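PDB 3TOY: mandelate racemase/muconate lactonizing enzyme family protein from Bradyrhizobium sp. ORS 278, which is of unknown function but belongs to the enolase superfamily, pairing a capping domain with a barrel domain that holds a calcium ion. Local coordinates for residues A[316-327]-A[336-346]; A[152-160]-A[357-365]. All coordinates share one frame; numbering follows the deposited sequence. Where two conformers were deposited one is given.

Interaction 1: residues A[316-327]-A[336-346]; sequences IPMSSHILPEAS and TAHFLEVLDFA. With P4C (O-acetaldehydyl-hexaethylene glycol), chain R; ACT (acetate ion), chain F.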
loop_
_atom_site.group_PDB
_atom_site.type_symbol
_atom_site.label_atom_id
_atom_site.label_comp_id
_atom_site.label_asym_id
_atom_site.label_seq_id
_atom_site.Cartn_x
_atom_site.Cartn_y
_atom_site.Cartn_z
ATOM N N ILE A 316 9.070 9.949 17.386
ATOM C CA ILE A 316 8.532 9.154 18.481
ATOM C C ILE A 316 9.143 9.647 19.789
ATOM O O ILE A 316 10.360 9.523 20.013
ATOM C CB ILE A 316 8.836 7.659 18.294
ATOM C CG1 ILE A 316 8.059 7.136 17.076
ATOM C CG2 ILE A 316 8.431 6.845 19.558
ATOM C CD1 ILE A 316 8.304 5.670 16.790
ATOM N N PRO A 317 8.316 10.247 20.646
ATOM C CA PRO A 317 8.835 10.643 21.958
ATOM C C PRO A 317 9.422 9.426 22.663
ATOM O O PRO A 317 8.780 8.387 22.736
ATOM C CB PRO A 317 7.577 11.088 22.699
ATOM C CG PRO A 317 6.691 11.621 21.576
ATOM C CD PRO A 317 6.891 10.598 20.483
ATOM N N MET A 318 10.609 9.597 23.230
ATOM C CA MET A 318 11.369 8.481 23.795
ATOM C C MET A 318 11.599 8.691 25.293
ATOM O O MET A 318 12.194 9.686 25.687
ATOM C CB MET A 318 12.709 8.392 23.068
ATOM C CG MET A 318 13.608 7.242 23.481
ATOM S SD MET A 318 14.821 7.021 22.146
ATOM C CE MET A 318 16.188 6.170 22.979
ATOM N N SER A 319 11.112 7.738 26.092
ATOM C CA SER A 319 11.259 7.739 27.542
ATOM C C SER A 319 12.201 6.602 27.947
ATOM O O SER A 319 12.682 5.867 27.084
ATOM C CB SER A 319 9.875 7.552 28.175
ATOM O OG SER A 319 9.063 8.689 27.915
ATOM N N SER A 320 12.449 6.437 29.255
ATOM C CA SER A 320 13.256 5.328 29.721
ATOM C C SER A 320 12.441 4.314 30.507
ATOM O O SER A 320 11.386 4.623 31.068
ATOM C CB SER A 320 14.427 5.854 30.582
ATOM O OG SER A 320 13.924 6.665 31.643
ATOM N N HIS A 321 12.945 3.081 30.532
ATOM C CA HIS A 321 12.404 2.078 31.423
ATOM C C HIS A 321 13.393 1.782 32.554
ATOM O O HIS A 321 14.469 1.236 32.305
ATOM C CB HIS A 321 12.151 0.770 30.708
ATOM C CG HIS A 321 11.571 -0.276 31.607
ATOM N ND1 HIS A 321 12.160 -1.504 31.802
ATOM C CD2 HIS A 321 10.458 -0.263 32.376
ATOM C CE1 HIS A 321 11.431 -2.212 32.648
ATOM N NE2 HIS A 321 10.386 -1.484 33.004
ATOM N N ILE A 322 12.969 2.109 33.778
ATOM C CA ILE A 322 13.762 1.960 35.003
ATOM C C ILE A 322 15.237 2.343 34.834
ATOM O O ILE A 322 15.561 3.240 34.055
ATOM C CB ILE A 322 13.559 0.568 35.652
ATOM C CG1 ILE A 322 14.125 -0.540 34.762
ATOM C CG2 ILE A 322 12.102 0.362 35.973
ATOM C CD1 ILE A 322 13.930 -1.932 35.331
ATOM N N LEU A 323 16.136 1.740 35.613
ATOM C CA LEU A 323 17.540 2.215 35.603
ATOM C C LEU A 323 17.618 3.750 35.512
ATOM O O LEU A 323 18.254 4.314 34.601
ATOM C CB LEU A 323 18.342 1.557 34.460
ATOM C CG LEU A 323 18.967 0.174 34.740
ATOM C CD1 LEU A 323 17.909 -0.906 34.966
ATOM C CD2 LEU A 323 19.941 -0.247 33.653
ATOM N N PRO A 324 16.980 4.441 36.464
ATOM C CA PRO A 324 16.889 5.903 36.391
ATOM C C PRO A 324 18.235 6.596 36.471
ATOM O O PRO A 324 18.400 7.686 35.919
ATOM C CB PRO A 324 16.030 6.275 37.606
ATOM C CG PRO A 324 16.118 5.113 38.508
ATOM C CD PRO A 324 16.299 3.900 37.651
ATOM N N GLU A 325 19.206 5.989 37.142
ATOM C CA GLU A 325 20.504 6.664 37.269
ATOM C C GLU A 325 21.212 6.836 35.928
ATOM O O GLU A 325 21.727 7.927 35.597
ATOM C CB GLU A 325 21.398 5.921 38.278
ATOM C CG GLU A 325 20.717 5.728 39.643
ATOM C CD GLU A 325 19.867 4.452 39.736
ATOM O OE1 GLU A 325 19.779 3.684 38.743
ATOM O OE2 GLU A 325 19.283 4.213 40.810
ATOM N N ALA A 326 21.274 5.752 35.165
ATOM C CA ALA A 326 21.959 5.762 33.889
ATOM C C ALA A 326 21.058 6.454 32.855
ATOM O O ALA A 326 21.546 7.134 31.970
ATOM C CB ALA A 326 22.292 4.344 33.448
ATOM N N SER A 327 19.747 6.276 32.992
ATOM C CA SER A 327 18.811 6.925 32.058
ATOM C C SER A 327 18.959 8.437 32.059
ATOM O O SER A 327 18.822 9.095 31.030
ATOM C CB SER A 327 17.376 6.529 32.383
ATOM O OG SER A 327 17.192 5.148 32.147
ATOM N N THR A 336 14.221 13.326 21.038
ATOM C CA THR A 336 12.793 13.304 21.374
ATOM C C THR A 336 12.534 12.944 22.831
ATOM O O THR A 336 11.474 12.418 23.176
ATOM C CB THR A 336 11.981 12.333 20.459
ATOM O OG1 THR A 336 12.434 10.973 20.617
ATOM C CG2 THR A 336 12.141 12.757 18.989
ATOM N N ALA A 337 13.495 13.240 23.698
ATOM C CA ALA A 337 13.347 12.911 25.117
ATOM C C ALA A 337 11.977 13.290 25.680
ATOM O O ALA A 337 11.482 14.392 25.459
ATOM C CB ALA A 337 14.460 13.590 25.964
ATOM N N HIS A 338 11.404 12.389 26.464
ATOM C CA HIS A 338 10.046 12.562 26.965
ATOM C C HIS A 338 10.103 12.457 28.497
ATOM O O HIS A 338 10.346 13.469 29.166
ATOM C CB HIS A 338 9.130 11.510 26.289
ATOM C CG HIS A 338 7.661 11.715 26.518
ATOM N ND1 HIS A 338 6.727 10.749 26.201
ATOM C CD2 HIS A 338 6.960 12.769 27.006
ATOM C CE1 HIS A 338 5.514 11.201 26.478
ATOM N NE2 HIS A 338 5.626 12.424 26.973
ATOM N N PHE A 339 9.913 11.273 29.056
ATOM C CA PHE A 339 9.941 11.095 30.535
ATOM C C PHE A 339 11.057 10.161 31.008
ATOM O O PHE A 339 11.436 9.229 30.307
ATOM C CB PHE A 339 8.639 10.468 31.020
ATOM C CG PHE A 339 7.557 11.441 31.304
ATOM C CD1 PHE A 339 6.480 11.561 30.434
ATOM C CD2 PHE A 339 7.575 12.215 32.471
ATOM C CE1 PHE A 339 5.456 12.453 30.699
ATOM C CE2 PHE A 339 6.540 13.104 32.746
ATOM C CZ PHE A 339 5.478 13.218 31.862
ATOM N N LEU A 340 11.544 10.405 32.228
ATOM C CA LEU A 340 12.386 9.448 32.940
ATOM C C LEU A 340 11.500 8.709 33.956
ATOM O O LEU A 340 10.764 9.344 34.734
ATOM C CB LEU A 340 13.575 10.184 33.612
ATOM C CG LEU A 340 14.584 9.303 34.386
ATOM C CD1 LEU A 340 15.963 9.959 34.386
ATOM C CD2 LEU A 340 14.128 9.010 35.819
ATOM N N GLU A 341 11.513 7.372 33.909
ATOM C CA GLU A 341 10.731 6.549 34.837
ATOM C C GLU A 341 11.448 6.387 36.175
ATOM O O GLU A 341 12.560 5.852 36.227
ATOM C CB GLU A 341 10.522 5.130 34.293
ATOM C CG GLU A 341 9.613 4.271 35.203
ATOM C CD GLU A 341 9.323 2.891 34.638
ATOM O OE1 GLU A 341 10.103 2.397 33.781
ATOM O OE2 GLU A 341 8.315 2.303 35.066
ATOM N N VAL A 342 10.797 6.797 37.255
ATOM C CA VAL A 342 11.415 6.608 38.569
ATOM C C VAL A 342 10.823 5.403 39.253
ATOM O O VAL A 342 9.676 5.431 39.703
ATOM C CB VAL A 342 11.244 7.834 39.477
ATOM C CG1 VAL A 342 11.788 7.529 40.888
ATOM C CG2 VAL A 342 11.950 9.040 38.878
ATOM N N LEU A 343 11.605 4.329 39.274
ATOM C CA LEU A 343 11.333 3.140 40.079
ATOM C C LEU A 343 12.691 2.755 40.658
ATOM O O LEU A 343 13.593 2.357 39.928
ATOM C CB LEU A 343 10.759 2.017 39.214
ATOM C CG LEU A 343 10.321 0.692 39.848
ATOM C CD1 LEU A 343 9.713 0.882 41.220
ATOM C CD2 LEU A 343 9.345 -0.026 38.917
ATOM N N ASP A 344 12.842 2.892 41.973
ATOM C CA ASP A 344 14.166 2.844 42.587
ATOM C C ASP A 344 14.479 1.480 43.204
ATOM O O ASP A 344 14.212 1.252 44.388
ATOM C CB ASP A 344 14.263 3.949 43.648
ATOM C CG ASP A 344 15.677 4.157 44.169
ATOM O OD1 ASP A 344 16.631 3.564 43.627
ATOM O OD2 ASP A 344 15.832 4.940 45.126
ATOM N N PHE A 345 15.051 0.579 42.410
ATOM C CA PHE A 345 15.430 -0.741 42.915
ATOM C C PHE A 345 16.808 -0.735 43.577
ATOM O O PHE A 345 17.079 -1.558 44.460
ATOM C CB PHE A 345 15.472 -1.789 41.798
ATOM C CG PHE A 345 14.120 -2.179 41.250
ATOM C CD1 PHE A 345 13.192 -2.847 42.043
ATOM C CD2 PHE A 345 13.802 -1.916 39.921
ATOM C CE1 PHE A 345 11.950 -3.212 41.530
ATOM C CE2 PHE A 345 12.568 -2.283 39.389
ATOM C CZ PHE A 345 11.639 -2.935 40.189
ATOM N N ALA A 346 17.678 0.160 43.127
ATOM C CA ALA A 346 19.081 0.107 43.519
ATOM C C ALA A 346 19.512 1.054 44.642
ATOM O O ALA A 346 20.677 1.012 45.059
ATOM C CB ALA A 346 19.979 0.310 42.300
HETATM O O1 P4C R . 4.529 14.685 22.654
HETATM C C2 P4C R . 5.487 14.495 23.706
HETATM C C3 P4C R . 6.029 15.833 24.203
HETATM O O4 P4C R . 7.237 15.554 24.918
HETATM C C5 P4C R . 7.855 16.706 25.502
HETATM C C6 P4C R . 8.427 16.369 26.886
HETATM O O7 P4C R . 7.371 16.411 27.846
HETATM C C8 P4C R . 7.687 15.955 29.173
HETATM C C9 P4C R . 7.081 16.945 30.181
HETATM O O10 P4C R . 5.796 16.571 30.676
HETATM C C11 P4C R . 4.990 17.695 31.085
HETATM C C12 P4C R . 4.230 18.309 29.911
HETATM O O13 P4C R . 2.817 18.364 30.152
HETATM C C14 P4C R . 2.024 18.466 28.960
HETATM C C15 P4C R . 1.532 17.106 28.456
HETATM O O16 P4C R . 0.117 16.919 28.625
HETATM C C17 P4C R . -0.287 15.540 28.640
HETATM C C18 P4C R . -1.668 15.343 29.276
HETATM O O19 P4C R . -1.567 15.231 30.704
HETATM C C20 P4C R . -2.747 15.648 31.398
HETATM C C21 P4C R . -2.439 15.936 32.869
HETATM O O22 P4C R . -1.723 17.168 33.016
HETATM C C ACT F . 7.621 -3.203 34.676
HETATM O O ACT F . 8.509 -2.358 34.955
HETATM O OXT ACT F . 6.602 -2.768 34.101
HETATM C CH3 ACT F . 7.761 -4.663 35.010
HETATM O O HOH W 1 7.855 8.291 25.590
HETATM O O HOH W 2 14.348 5.698 34.055
HETATM O O HOH W 3 16.071 0.497 38.403
HETATM O O HOH W 4 19.078 5.041 43.370
HETATM O O HOH W 5 17.236 2.573 41.277
#

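Interaction 2: residues A[152-160]-A[357-365]; sequences GSARPIPAY and IDGKVTAKG. With P4C (O-acetaldehydyl-hexaethylene glycol), chain R.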
loop_
_atom_site.group_PDB
_atom_site.type_symbol
_atom_site.label_atom_id
_atom_site.label_comp_id
_atom_site.label_asym_id
_atom_site.label_seq_id
_atom_site.Cartn_x
_atom_site.Cartn_y
_atom_site.Cartn_z
ATOM N N GLY A 152 26.332 16.445 25.793
ATOM C CA GLY A 152 25.189 17.105 26.422
ATOM C C GLY A 152 25.538 17.681 27.786
ATOM O O GLY A 152 26.723 17.786 28.144
ATOM N N SER A 153 24.510 18.056 28.546
ATOM C CA SER A 153 24.689 18.580 29.898
ATOM C C SER A 153 23.744 17.910 30.885
ATOM O O SER A 153 22.677 17.428 30.510
ATOM C CB SER A 153 24.492 20.108 29.918
ATOM O OG SER A 153 23.154 20.483 29.589
ATOM N N ALA A 154 24.141 17.877 32.152
ATOM C CA ALA A 154 23.324 17.248 33.182
ATOM C C ALA A 154 22.280 18.248 33.599
ATOM O O ALA A 154 22.581 19.233 34.271
ATOM C CB ALA A 154 24.174 16.854 34.388
ATOM N N ARG A 155 21.051 17.994 33.196
ATOM C CA ARG A 155 19.959 18.883 33.497
ATOM C C ARG A 155 18.708 18.110 33.868
ATOM O O ARG A 155 18.608 16.904 33.613
ATOM C CB ARG A 155 19.686 19.782 32.307
ATOM C CG ARG A 155 19.421 19.026 31.034
ATOM C CD ARG A 155 19.654 19.949 29.856
ATOM N NE ARG A 155 19.505 19.236 28.598
ATOM C CZ ARG A 155 18.341 18.787 28.139
ATOM N NH1 ARG A 155 17.225 18.975 28.842
ATOM N NH2 ARG A 155 18.297 18.142 26.983
ATOM N N PRO A 156 17.768 18.804 34.515
ATOM C CA PRO A 156 16.579 18.191 35.072
ATOM C C PRO A 156 15.719 17.614 33.950
ATOM O O PRO A 156 15.383 18.321 33.000
ATOM C CB PRO A 156 15.859 19.366 35.758
ATOM C CG PRO A 156 16.923 20.402 35.963
ATOM C CD PRO A 156 17.848 20.250 34.810
ATOM N N ILE A 157 15.412 16.327 34.057
ATOM C CA ILE A 157 14.519 15.641 33.114
ATOM C C ILE A 157 13.176 15.337 33.792
ATOM O O ILE A 157 13.145 14.807 34.910
ATOM C CB ILE A 157 15.134 14.285 32.675
ATOM C CG1 ILE A 157 16.526 14.476 32.062
ATOM C CG2 ILE A 157 14.174 13.557 31.692
ATOM C CD1 ILE A 157 16.531 15.283 30.758
ATOM N N PRO A 158 12.047 15.656 33.119
ATOM C CA PRO A 158 10.773 15.348 33.768
ATOM C C PRO A 158 10.670 13.862 34.101
ATOM O O PRO A 158 11.081 13.000 33.301
ATOM C CB PRO A 158 9.719 15.755 32.725
ATOM C CG PRO A 158 10.426 16.707 31.795
ATOM C CD PRO A 158 11.884 16.305 31.811
ATOM N N ALA A 159 10.130 13.573 35.280
ATOM C CA ALA A 159 10.036 12.219 35.764
ATOM C C ALA A 159 8.611 11.864 36.155
ATOM O O ALA A 159 7.786 12.745 36.462
ATOM C CB ALA A 159 10.980 12.024 36.974
ATOM N N TYR A 160 8.318 10.572 36.160
ATOM C CA TYR A 160 7.078 10.121 36.756
ATOM C C TYR A 160 7.353 9.014 37.739
ATOM O O TYR A 160 8.338 8.280 37.624
ATOM C CB TYR A 160 6.053 9.648 35.718
ATOM C CG TYR A 160 6.460 8.414 34.947
ATOM C CD1 TYR A 160 6.131 7.137 35.410
ATOM C CD2 TYR A 160 7.144 8.524 33.736
ATOM C CE1 TYR A 160 6.494 6.003 34.708
ATOM C CE2 TYR A 160 7.529 7.392 33.032
ATOM C CZ TYR A 160 7.183 6.142 33.516
ATOM O OH TYR A 160 7.526 5.035 32.794
ATOM N N ILE A 357 13.927 15.971 42.465
ATOM C CA ILE A 357 13.668 17.346 42.897
ATOM C C ILE A 357 12.632 18.041 42.000
ATOM O O ILE A 357 12.859 18.242 40.790
ATOM C CB ILE A 357 14.983 18.177 42.908
ATOM C CG1 ILE A 357 16.053 17.479 43.763
ATOM C CG2 ILE A 357 14.723 19.619 43.371
ATOM C CD1 ILE A 357 17.393 18.193 43.754
ATOM N N ASP A 358 11.508 18.446 42.592
ATOM C CA ASP A 358 10.463 19.121 41.826
ATOM C C ASP A 358 10.036 18.245 40.650
ATOM O O ASP A 358 9.870 18.731 39.538
ATOM C CB ASP A 358 10.952 20.472 41.295
ATOM C CG ASP A 358 9.816 21.334 40.743
ATOM O OD1 ASP A 358 8.667 21.156 41.189
ATOM O OD2 ASP A 358 10.070 22.195 39.869
ATOM N N GLY A 359 9.865 16.951 40.909
ATOM C CA GLY A 359 9.415 16.003 39.890
ATOM C C GLY A 359 10.362 15.826 38.715
ATOM O O GLY A 359 9.941 15.395 37.637
ATOM N N LYS A 360 11.636 16.164 38.898
ATOM C CA LYS A 360 12.612 15.975 37.825
ATOM C C LYS A 360 13.855 15.290 38.342
ATOM O O LYS A 360 14.115 15.285 39.549
ATOM C CB LYS A 360 12.978 17.304 37.170
ATOM C CG LYS A 360 11.766 18.043 36.634
ATOM C CD LYS A 360 12.157 19.284 35.866
ATOM C CE LYS A 360 10.913 20.123 35.584
ATOM N NZ LYS A 360 11.233 21.415 34.927
ATOM N N VAL A 361 14.620 14.698 37.431
ATOM C CA VAL A 361 15.825 13.982 37.822
ATOM C C VAL A 361 17.018 14.511 37.031
ATOM O O VAL A 361 16.935 14.723 35.819
ATOM C CB VAL A 361 15.666 12.470 37.638
ATOM C CG1 VAL A 361 17.012 11.763 37.714
ATOM C CG2 VAL A 361 14.674 11.896 38.646
ATOM N N THR A 362 18.127 14.766 37.724
ATOM C CA THR A 362 19.337 15.289 37.065
ATOM C C THR A 362 20.480 14.271 37.140
ATOM O O THR A 362 20.704 13.676 38.195
ATOM C CB THR A 362 19.788 16.597 37.732
ATOM O OG1 THR A 362 18.754 17.582 37.583
ATOM C CG2 THR A 362 21.034 17.105 37.093
ATOM N N ALA A 363 21.196 14.060 36.032
ATOM C CA ALA A 363 22.299 13.096 35.991
ATOM C C ALA A 363 23.358 13.472 37.024
ATOM O O ALA A 363 23.669 14.645 37.179
ATOM C CB ALA A 363 22.946 13.098 34.647
ATOM N N LYS A 364 23.920 12.457 37.666
ATOM C CA LYS A 364 25.006 12.609 38.645
ATOM C C LYS A 364 26.206 11.841 38.146
ATOM O O LYS A 364 26.074 10.684 37.738
ATOM C CB LYS A 364 24.568 12.028 39.983
ATOM C CG LYS A 364 24.142 13.079 41.006
ATOM C CD LYS A 364 23.259 14.155 40.379
ATOM C CE LYS A 364 22.999 15.303 41.347
ATOM N NZ LYS A 364 22.065 16.297 40.770
ATOM N N GLY A 365 27.379 12.475 38.173
ATOM C CA GLY A 365 28.629 11.780 37.828
ATOM C C GLY A 365 29.511 11.605 39.070
ATOM O O GLY A 365 29.026 11.724 40.195
HETATM O O1 P4C R . 4.529 14.685 22.654
HETATM C C2 P4C R . 5.487 14.495 23.706
HETATM C C3 P4C R . 6.029 15.833 24.203
HETATM O O4 P4C R . 7.237 15.554 24.918
HETATM C C5 P4C R . 7.855 16.706 25.502
HETATM C C6 P4C R . 8.427 16.369 26.886
HETATM O O7 P4C R . 7.371 16.411 27.846
HETATM C C8 P4C R . 7.687 15.955 29.173
HETATM C C9 P4C R . 7.081 16.945 30.181
HETATM O O10 P4C R . 5.796 16.571 30.676
HETATM C C11 P4C R . 4.990 17.695 31.085
HETATM C C12 P4C R . 4.230 18.309 29.911
HETATM O O13 P4C R . 2.817 18.364 30.152
HETATM C C14 P4C R . 2.024 18.466 28.960
HETATM C C15 P4C R . 1.532 17.106 28.456
HETATM O O16 P4C R . 0.117 16.919 28.625
HETATM C C17 P4C R . -0.287 15.540 28.640
HETATM C C18 P4C R . -1.668 15.343 29.276
HETATM O O19 P4C R . -1.567 15.231 30.704
HETATM C C20 P4C R . -2.747 15.648 31.398
HETATM C C21 P4C R . -2.439 15.936 32.869
HETATM O O22 P4C R . -1.723 17.168 33.016
HETATM O O HOH W 6 20.376 14.849 33.506
HETATM O O HOH W 7 6.978 15.182 37.316
#

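Interaction 1: residues A[316-327]-A[336-346]
The His338 ring lies against Pro317, whose CB comes in obliquely to within 3.6 Å of ND1 of His338. One face of the ring carries C2 of the bound o-acetaldehydyl-hexaethylene glycol, and the opposite face carries CD1 of Phe339. The fold is the modified beta/alpha barrel of the enolase superfamily. A water at the edge of the His338 ring, in plane, lies 2.8 Å from ND1 of His338. It also meets Ser319 OG and so ties the ring to the facing segment. The His321 ring has Ile322 CG1 over one face. At its edge, NE2 of His321 gives an almost straight bond (172°) to an acetate ion, while ND1 binds Asp294.

Residues 316-321 run between strand 290-291 and the chain leading into strand 340-342; Pro317 and Ser319 share backbone hydrogen bonds with Ile291. Met318 N to Thr336 O and His338 N to Met318 O pair the backbones in a single bridge. Ser319 OG accepts the N-H of Phe339 at 2.9 Å, and Ser320 N binds Phe339 O.

Past strand 340-342, two waters donate to both OE2 of Glu325 and OD1 of Asp344, like charges close together. Glu325 OE1 is hydrogen-bonded to Tyr73 OH. Glu341 is extended, with CG anti to N (chi1 -176°). Its OE2 is hydrogen-bonded to Ser162 and salt-bridged to Lys188, while OE1 of Glu341 takes the N-H of Ile322 at 2.9 Å, from above the carboxylate plane.

Interaction 2: residues A[152-160]-A[357-365]
A chi1 of -62° turns OG1 of Thr362 back beside its own backbone N, where it faces Pro156. The same torsion leaves CG2 of Thr362 beside Ala154, 3.9 Å from Ala154 O. OG1 of Thr362 is 3.4 Å from CA of Pro156. The nitrogen of Pro156 is also close, but it has no hydrogen to share. In Lys360 CG likewise stands beside the backbone N (chi1 -56°). Its chain then runs extended past Pro156, with CD of Lys360 3.7 Å from CB of Pro156.

The backbones form a short antiparallel ladder. Ile157 and Val361 are a hydrogen-bonded pair. Ile157 N reaches Val361 O at 2.8 Å, at 162°, and Val361 N returns the bond to Ile157 O at 2.9 Å. Ala159 N adds a third bond, to Gly359 O. Strand 157-162 belongs to the barrel of this enolase-superfamily fold. Strand 360-361 joins it as an antiparallel partner, where most strand pairs of the barrel are parallel. A type I' turn from Ile357 to Lys360 leads into the short strand, and Gly359 takes a positive phi in it.

Ile157 and Val361 put their side chains on the same face, where Leu340 packs on both. CG2 of Val361 lies 4.1 Å from CB of Ala159. One water links Arg155 O to Ala363 N, continuing the pairing beyond the ladder. Ser153 OG is hydrogen-bonded to Asp105 of a neighbouring subunit, and Arg155 packs on the same residue. CG of Pro158 approaches C9 of the bound o-acetaldehydyl-hexaethylene glycol to 3.7 Å.

How the interactions relate
Both interactions reach the same barrel sheet, with centres about 10 Å apart. Along the chain, residues 152-160 come first, then 316-327 and 336-346, and 357-365 last. Strand 157-162 is the shared element. It lies parallel to strand 340-342 of interaction 1 and antiparallel to strand 360-361 of interaction 2. Leu340 N probably bonds to Pro158 O (2.8 Å), and Val342 N to Tyr160 O (2.9 Å). This parallel pairing sets strand 340-342 against strand 157-162, which is consistent with closure of the barrel. Both contacts also border the same o-acetaldehydyl-hexaethylene glycol.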